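Local coordinates for protein putative alpha-galactosidase (Bacteroides fragilis, PDB 4NZJ) that probably hydrolyses terminal, non-reducing alpha-D-galactose residues from alpha-D-galactosides, as a member of glycoside hydrolase family 27, at residues A414-N419 / C468-F473; H347-C352 / P378-I383. All coordinates share one frame; numbering follows the deposited sequence.

Contact 1 of 2, residues A414-N419 / C468-F473; sequences AVACFN and CKVYIF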
loop_
_atom_site.group_PDB
_atom_site.type_symbol
_atom_site.label_atom_id
_atom_site.label_comp_id
_atom_site.label_asym_id
_atom_site.label_seq_id
_atom_site.Cartn_x
_atom_site.Cartn_y
_atom_site.Cartn_z
ATOM N N ALA A 414 18.810 -0.254 3.716
ATOM C CA ALA A 414 18.418 -1.394 2.898
ATOM C C ALA A 414 19.000 -1.178 1.502
ATOM O O ALA A 414 18.935 -0.072 0.963
ATOM C CB ALA A 414 16.905 -1.531 2.830
ATOM N N VAL A 415 19.589 -2.231 0.938
ATOM C CA VAL A 415 20.213 -2.171 -0.376
ATOM C C VAL A 415 19.631 -3.284 -1.235
ATOM O O VAL A 415 19.681 -4.451 -0.849
ATOM C CB VAL A 415 21.745 -2.321 -0.275
ATOM C CG1 VAL A 415 22.387 -2.375 -1.661
ATOM C CG2 VAL A 415 22.338 -1.187 0.550
ATOM N N ALA A 416 19.080 -2.924 -2.390
ATOM C CA ALA A 416 18.529 -3.904 -3.322
ATOM C C ALA A 416 19.379 -3.938 -4.579
ATOM O O ALA A 416 19.594 -2.901 -5.207
ATOM C CB ALA A 416 17.094 -3.559 -3.675
ATOM N N CYS A 417 19.856 -5.129 -4.930
ATOM C CA CYS A 417 20.597 -5.354 -6.165
ATOM C C CYS A 417 19.658 -6.029 -7.140
ATOM O O CYS A 417 19.233 -7.156 -6.907
ATOM C CB CYS A 417 21.810 -6.242 -5.908
ATOM S SG CYS A 417 22.932 -5.604 -4.651
ATOM N N PHE A 418 19.316 -5.329 -8.217
ATOM C CA PHE A 418 18.270 -5.780 -9.119
ATOM C C PHE A 418 18.817 -6.010 -10.512
ATOM O O PHE A 418 19.266 -5.081 -11.175
ATOM C CB PHE A 418 17.143 -4.754 -9.145
ATOM C CG PHE A 418 16.130 -4.974 -10.234
ATOM C CD1 PHE A 418 15.579 -6.231 -10.460
ATOM C CD2 PHE A 418 15.705 -3.905 -11.025
ATOM C CE1 PHE A 418 14.633 -6.421 -11.456
ATOM C CE2 PHE A 418 14.762 -4.090 -12.023
ATOM C CZ PHE A 418 14.226 -5.347 -12.240
ATOM N N ASN A 419 18.796 -7.269 -10.926
ATOM C CA ASN A 419 19.209 -7.669 -12.253
ATOM C C ASN A 419 18.059 -7.509 -13.242
ATOM O O ASN A 419 17.106 -8.276 -13.213
ATOM C CB ASN A 419 19.680 -9.126 -12.225
ATOM C CG ASN A 419 20.185 -9.602 -13.567
ATOM O OD1 ASN A 419 20.499 -8.801 -14.443
ATOM N ND2 ASN A 419 20.285 -10.918 -13.730
ATOM N N CYS A 468 16.044 -9.841 -7.830
ATOM C CA CYS A 468 16.384 -8.770 -6.919
ATOM C C CYS A 468 16.702 -9.388 -5.566
ATOM O O CYS A 468 15.856 -10.083 -4.992
ATOM C CB CYS A 468 15.211 -7.813 -6.795
ATOM S SG CYS A 468 15.538 -6.378 -5.758
ATOM N N LYS A 469 17.927 -9.191 -5.087
ATOM C CA LYS A 469 18.295 -9.596 -3.734
ATOM C C LYS A 469 18.462 -8.361 -2.871
ATOM O O LYS A 469 19.011 -7.346 -3.318
ATOM C CB LYS A 469 19.569 -10.435 -3.719
ATOM C CG LYS A 469 19.352 -11.858 -4.199
ATOM C CD LYS A 469 20.627 -12.678 -4.128
ATOM C CE LYS A 469 20.373 -14.114 -4.546
ATOM N NZ LYS A 469 21.592 -14.951 -4.452
ATOM N N VAL A 470 17.983 -8.454 -1.637
ATOM C CA VAL A 470 17.963 -7.319 -0.726
ATOM C C VAL A 470 18.758 -7.633 0.537
ATOM O O VAL A 470 18.749 -8.765 1.047
ATOM C CB VAL A 470 16.514 -6.926 -0.364
ATOM C CG1 VAL A 470 16.484 -5.730 0.579
ATOM C CG2 VAL A 470 15.710 -6.645 -1.623
ATOM N N TYR A 471 19.453 -6.611 1.023
ATOM C CA TYR A 471 20.314 -6.696 2.186
ATOM C C TYR A 471 20.084 -5.480 3.067
ATOM O O TYR A 471 19.683 -4.430 2.575
ATOM C CB TYR A 471 21.776 -6.730 1.742
ATOM C CG TYR A 471 22.088 -7.861 0.796
ATOM C CD1 TYR A 471 21.863 -7.729 -0.570
ATOM C CD2 TYR A 471 22.577 -9.075 1.267
ATOM C CE1 TYR A 471 22.130 -8.770 -1.441
ATOM C CE2 TYR A 471 22.847 -10.123 0.400
ATOM C CZ TYR A 471 22.620 -9.960 -0.953
ATOM O OH TYR A 471 22.882 -10.987 -1.830
ATOM N N ILE A 472 20.312 -5.623 4.367
ATOM C CA ILE A 472 20.280 -4.471 5.267
ATOM C C ILE A 472 21.658 -4.307 5.894
ATOM O O ILE A 472 22.141 -5.191 6.603
ATOM C CB ILE A 472 19.191 -4.590 6.359
ATOM C CG1 ILE A 472 17.820 -4.811 5.725
ATOM C CG2 ILE A 472 19.180 -3.332 7.224
ATOM C CD1 ILE A 472 16.700 -5.015 6.727
ATOM N N PHE A 473 22.288 -3.165 5.618
ATOM C CA PHE A 473 23.647 -2.893 6.066
ATOM C C PHE A 473 23.653 -2.026 7.317
ATOM O O PHE A 473 22.915 -1.044 7.397
ATOM C CB PHE A 473 24.440 -2.176 4.964
ATOM C CG PHE A 473 24.924 -3.081 3.863
ATOM C CD1 PHE A 473 24.073 -3.483 2.850
ATOM C CD2 PHE A 473 26.247 -3.510 3.826
ATOM C CE1 PHE A 473 24.520 -4.305 1.826
ATOM C CE2 PHE A 473 26.701 -4.329 2.803
ATOM C CZ PHE A 473 25.835 -4.727 1.803
#
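V415 and C417 pair with Y471 and K469 as the hydrogen-bonded residues of two antiparallel strands, whose axes come within 4.6 Å and run at 156° to each other. Four backbone bonds hold them. The shortest joins V415 N to Y471 O at 2.7 Å, with 169° at the hydrogen, and C417 N reaches K469 O almost in line with the carbonyl. A416 faces V470 between these pairs, and A414–I472 and F418–C468 flank them; all three are non-hydrogen-bonded pairs.

Their side chains form one apolar face of the sheet. A416, with only a methyl, leaves room for its larger neighbours: its CB lies 3.8 Å from C468 SG and 4.0 Å from V470 CG2. The sulfur of C468 stands anti to its own backbone N (chi1 -177°), which brings it to A416, while CD1 of the F418 ring meets C468 CB at 4.0 Å. On the reverse face, which carries V415, C417, K469 and Y471, CG2 of V415 meets F473 CD1 at 3.7 Å, the two side chains crossing at a slant. Beta-branched V415 suits an extended strand, and its CG2 branch lies against this ring. The long chain of K469 leads away from strand 414-419, and its NZ bonds to K462 O.

Strand 401-407 continues the sheet beyond 414-419, and V470 bonds to L445 on the other flank. The face of A416, F418 and C468 rests on helix 341-353, whereas C417, Y471 and F473 pack against strands 425-430 and 458-463, as in a beta sandwich.

Contact 2 of 2, residues H347-C352 / P378-I383; sequences HFSLWC and PDLIAI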
loop_
_atom_site.group_PDB
_atom_site.type_symbol
_atom_site.label_atom_id
_atom_site.label_comp_id
_atom_site.label_asym_id
_atom_site.label_seq_id
_atom_site.Cartn_x
_atom_site.Cartn_y
_atom_site.Cartn_z
ATOM N N HIS A 347 9.362 -7.161 -8.771
ATOM C CA HIS A 347 8.305 -6.149 -8.795
ATOM C C HIS A 347 7.832 -5.836 -7.373
ATOM O O HIS A 347 7.796 -4.681 -6.964
ATOM C CB HIS A 347 7.188 -6.663 -9.711
ATOM C CG HIS A 347 5.870 -5.964 -9.588
ATOM N ND1 HIS A 347 5.728 -4.592 -9.604
ATOM C CD2 HIS A 347 4.614 -6.467 -9.530
ATOM C CE1 HIS A 347 4.448 -4.283 -9.517
ATOM N NE2 HIS A 347 3.752 -5.401 -9.485
ATOM N N PHE A 348 7.537 -6.872 -6.591
ATOM C CA PHE A 348 7.135 -6.660 -5.204
ATOM C C PHE A 348 8.261 -6.016 -4.374
ATOM O O PHE A 348 8.030 -5.055 -3.633
ATOM C CB PHE A 348 6.673 -7.973 -4.565
ATOM C CG PHE A 348 6.094 -7.795 -3.193
ATOM C CD1 PHE A 348 4.817 -7.275 -3.026
ATOM C CD2 PHE A 348 6.836 -8.110 -2.062
ATOM C CE1 PHE A 348 4.284 -7.089 -1.761
ATOM C CE2 PHE A 348 6.299 -7.940 -0.796
ATOM C CZ PHE A 348 5.028 -7.424 -0.646
ATOM N N SER A 349 9.473 -6.553 -4.516
ATOM C CA SER A 349 10.649 -6.070 -3.781
ATOM C C SER A 349 10.903 -4.589 -4.003
ATOM O O SER A 349 11.195 -3.857 -3.063
ATOM C CB SER A 349 11.893 -6.859 -4.184
ATOM O OG SER A 349 11.712 -8.235 -3.924
ATOM N N LEU A 350 10.794 -4.149 -5.252
ATOM C CA LEU A 350 11.088 -2.760 -5.580
ATOM C C LEU A 350 9.958 -1.826 -5.149
ATOM O O LEU A 350 10.219 -0.725 -4.689
ATOM C CB LEU A 350 11.422 -2.625 -7.069
ATOM C CG LEU A 350 12.784 -3.265 -7.416
ATOM C CD1 LEU A 350 12.966 -3.398 -8.919
ATOM C CD2 LEU A 350 13.941 -2.487 -6.787
ATOM N N TRP A 351 8.710 -2.269 -5.273
ATOM C CA TRP A 351 7.585 -1.515 -4.697
ATOM C C TRP A 351 7.806 -1.344 -3.179
ATOM O O TRP A 351 7.527 -0.284 -2.612
ATOM C CB TRP A 351 6.256 -2.224 -4.975
ATOM C CG TRP A 351 5.487 -1.754 -6.204
ATOM C CD1 TRP A 351 4.178 -1.380 -6.231
ATOM C CD2 TRP A 351 5.966 -1.621 -7.556
ATOM N NE1 TRP A 351 3.800 -1.042 -7.503
ATOM C CE2 TRP A 351 4.878 -1.166 -8.338
ATOM C CE3 TRP A 351 7.201 -1.842 -8.186
ATOM C CZ2 TRP A 351 4.989 -0.915 -9.715
ATOM C CZ3 TRP A 351 7.306 -1.601 -9.559
ATOM C CH2 TRP A 351 6.206 -1.138 -10.304
ATOM N N CYS A 352 8.340 -2.368 -2.519
ATOM C CA CYS A 352 8.652 -2.238 -1.100
ATOM C C CYS A 352 9.749 -1.199 -0.866
ATOM O O CYS A 352 9.594 -0.294 -0.042
ATOM C CB CYS A 352 9.032 -3.591 -0.483
ATOM S SG CYS A 352 7.607 -4.675 -0.238
ATOM N N PRO A 378 7.668 -11.013 5.079
ATOM C CA PRO A 378 7.642 -10.086 6.220
ATOM C C PRO A 378 8.764 -9.046 6.226
ATOM O O PRO A 378 8.541 -7.917 6.657
ATOM C CB PRO A 378 7.772 -11.000 7.442
ATOM C CG PRO A 378 7.561 -12.389 6.949
ATOM C CD PRO A 378 7.923 -12.402 5.502
ATOM N N ASP A 379 9.953 -9.439 5.779
ATOM C CA ASP A 379 11.104 -8.537 5.757
ATOM C C ASP A 379 10.917 -7.422 4.739
ATOM O O ASP A 379 11.234 -6.265 5.016
ATOM C CB ASP A 379 12.388 -9.300 5.432
ATOM C CG ASP A 379 12.889 -10.141 6.589
ATOM O OD1 ASP A 379 12.422 -9.955 7.727
ATOM O OD2 ASP A 379 13.767 -10.992 6.356
ATOM N N LEU A 380 10.416 -7.764 3.557
ATOM C CA LEU A 380 10.190 -6.759 2.518
ATOM C C LEU A 380 9.081 -5.790 2.917
ATOM O O LEU A 380 9.204 -4.589 2.724
ATOM C CB LEU A 380 9.876 -7.410 1.175
ATOM C CG LEU A 380 11.057 -8.111 0.504
ATOM C CD1 LEU A 380 10.595 -8.838 -0.746
ATOM C CD2 LEU A 380 12.156 -7.116 0.167
ATOM N N ILE A 381 8.005 -6.311 3.494
ATOM C CA ILE A 381 6.936 -5.451 3.983
ATOM C C ILE A 381 7.437 -4.538 5.107
ATOM O O ILE A 381 7.096 -3.350 5.149
ATOM C CB ILE A 381 5.714 -6.272 4.419
ATOM C CG1 ILE A 381 5.086 -6.926 3.184
ATOM C CG2 ILE A 381 4.704 -5.395 5.148
ATOM C CD1 ILE A 381 4.098 -8.021 3.506
ATOM N N ALA A 382 8.259 -5.076 6.008
ATOM C CA ALA A 382 8.819 -4.266 7.089
ATOM C C ALA A 382 9.643 -3.097 6.530
ATOM O O ALA A 382 9.600 -1.992 7.062
ATOM C CB ALA A 382 9.662 -5.118 8.022
ATOM N N ILE A 383 10.373 -3.348 5.452
ATOM C CA ILE A 383 11.094 -2.288 4.752
ATOM C C ILE A 383 10.121 -1.253 4.166
ATOM O O ILE A 383 10.295 -0.053 4.389
ATOM C CB ILE A 383 12.028 -2.869 3.670
ATOM C CG1 ILE A 383 13.211 -3.571 4.348
ATOM C CG2 ILE A 383 12.509 -1.777 2.723
ATOM C CD1 ILE A 383 14.031 -4.445 3.425
#
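L380 points into the groove between two helices that run roughly the same way, 30° apart, their axes 8.9 Å from each other at the closest, and it meets F348, S349 and C352. Its CD1 methyl lies 3.4 Å from S349 OG and 4.0 Å from F348 CD2, while its CB sits 3.8 Å from C352 SG. Leucine suits this place because its CB and its branched end can meet three residues spaced over about one turn of helix 347-352.

The F348 ring is carried across by its first torsion, with CG anti to the backbone N (chi1 -173°), and presents its edge to helix 378-383. I381 CG1 approaches that edge in the ring plane, 3.9 Å from CZ. One face of the same ring takes the sulfur of C352 from the following turn, 3.5 Å above the plane and displaced toward the rim. C352 is small enough to let the backbones draw together: its CB lies 3.4 Å from the carbonyl oxygen of L380. S349 can be buried here because its OG hydrogen-bonds to K345 O, one turn earlier.

Beyond C352 the contact is looser, with I383 CG2 no nearer than 4.3 Å to C352 O. On the far side of helix 378-383 the exposed P378 and the partly exposed D379 and A382 take no part in the packing, although D379 OD2 is hydrogen-bonded to Y443 OH. H347 and W351 pack instead against helix 296-303 of the same domain. Apolar helix-on-helix packing of this sort belongs to the outer layer of a TIM barrel, here after its seventh and eighth strands, where the C-terminal sheet adjoins the catalytic domain.

In the fold
Both contacts are buried, with centres about 10 Å apart, but contact 2 lies nearer the middle of the molecule, its centre about 10 Å from that of the chain against about 20 Å for contact 1. Contact 2 joins two helices of the TIM-barrel domain mainly through apolar side chains, without hydrogen bonds between its segments; contact 1 joins two central strands of the C-terminal sheet, chiefly through backbone hydrogen bonds. They meet at the domain boundary: F418 CD2 packs 3.5 Å from L350 CD1, V470 touches both L380 and I383, and C468 SG lies against S349 CB. One face of the strands thus packs on the helices, joining sheet and barrel through an apolar interface.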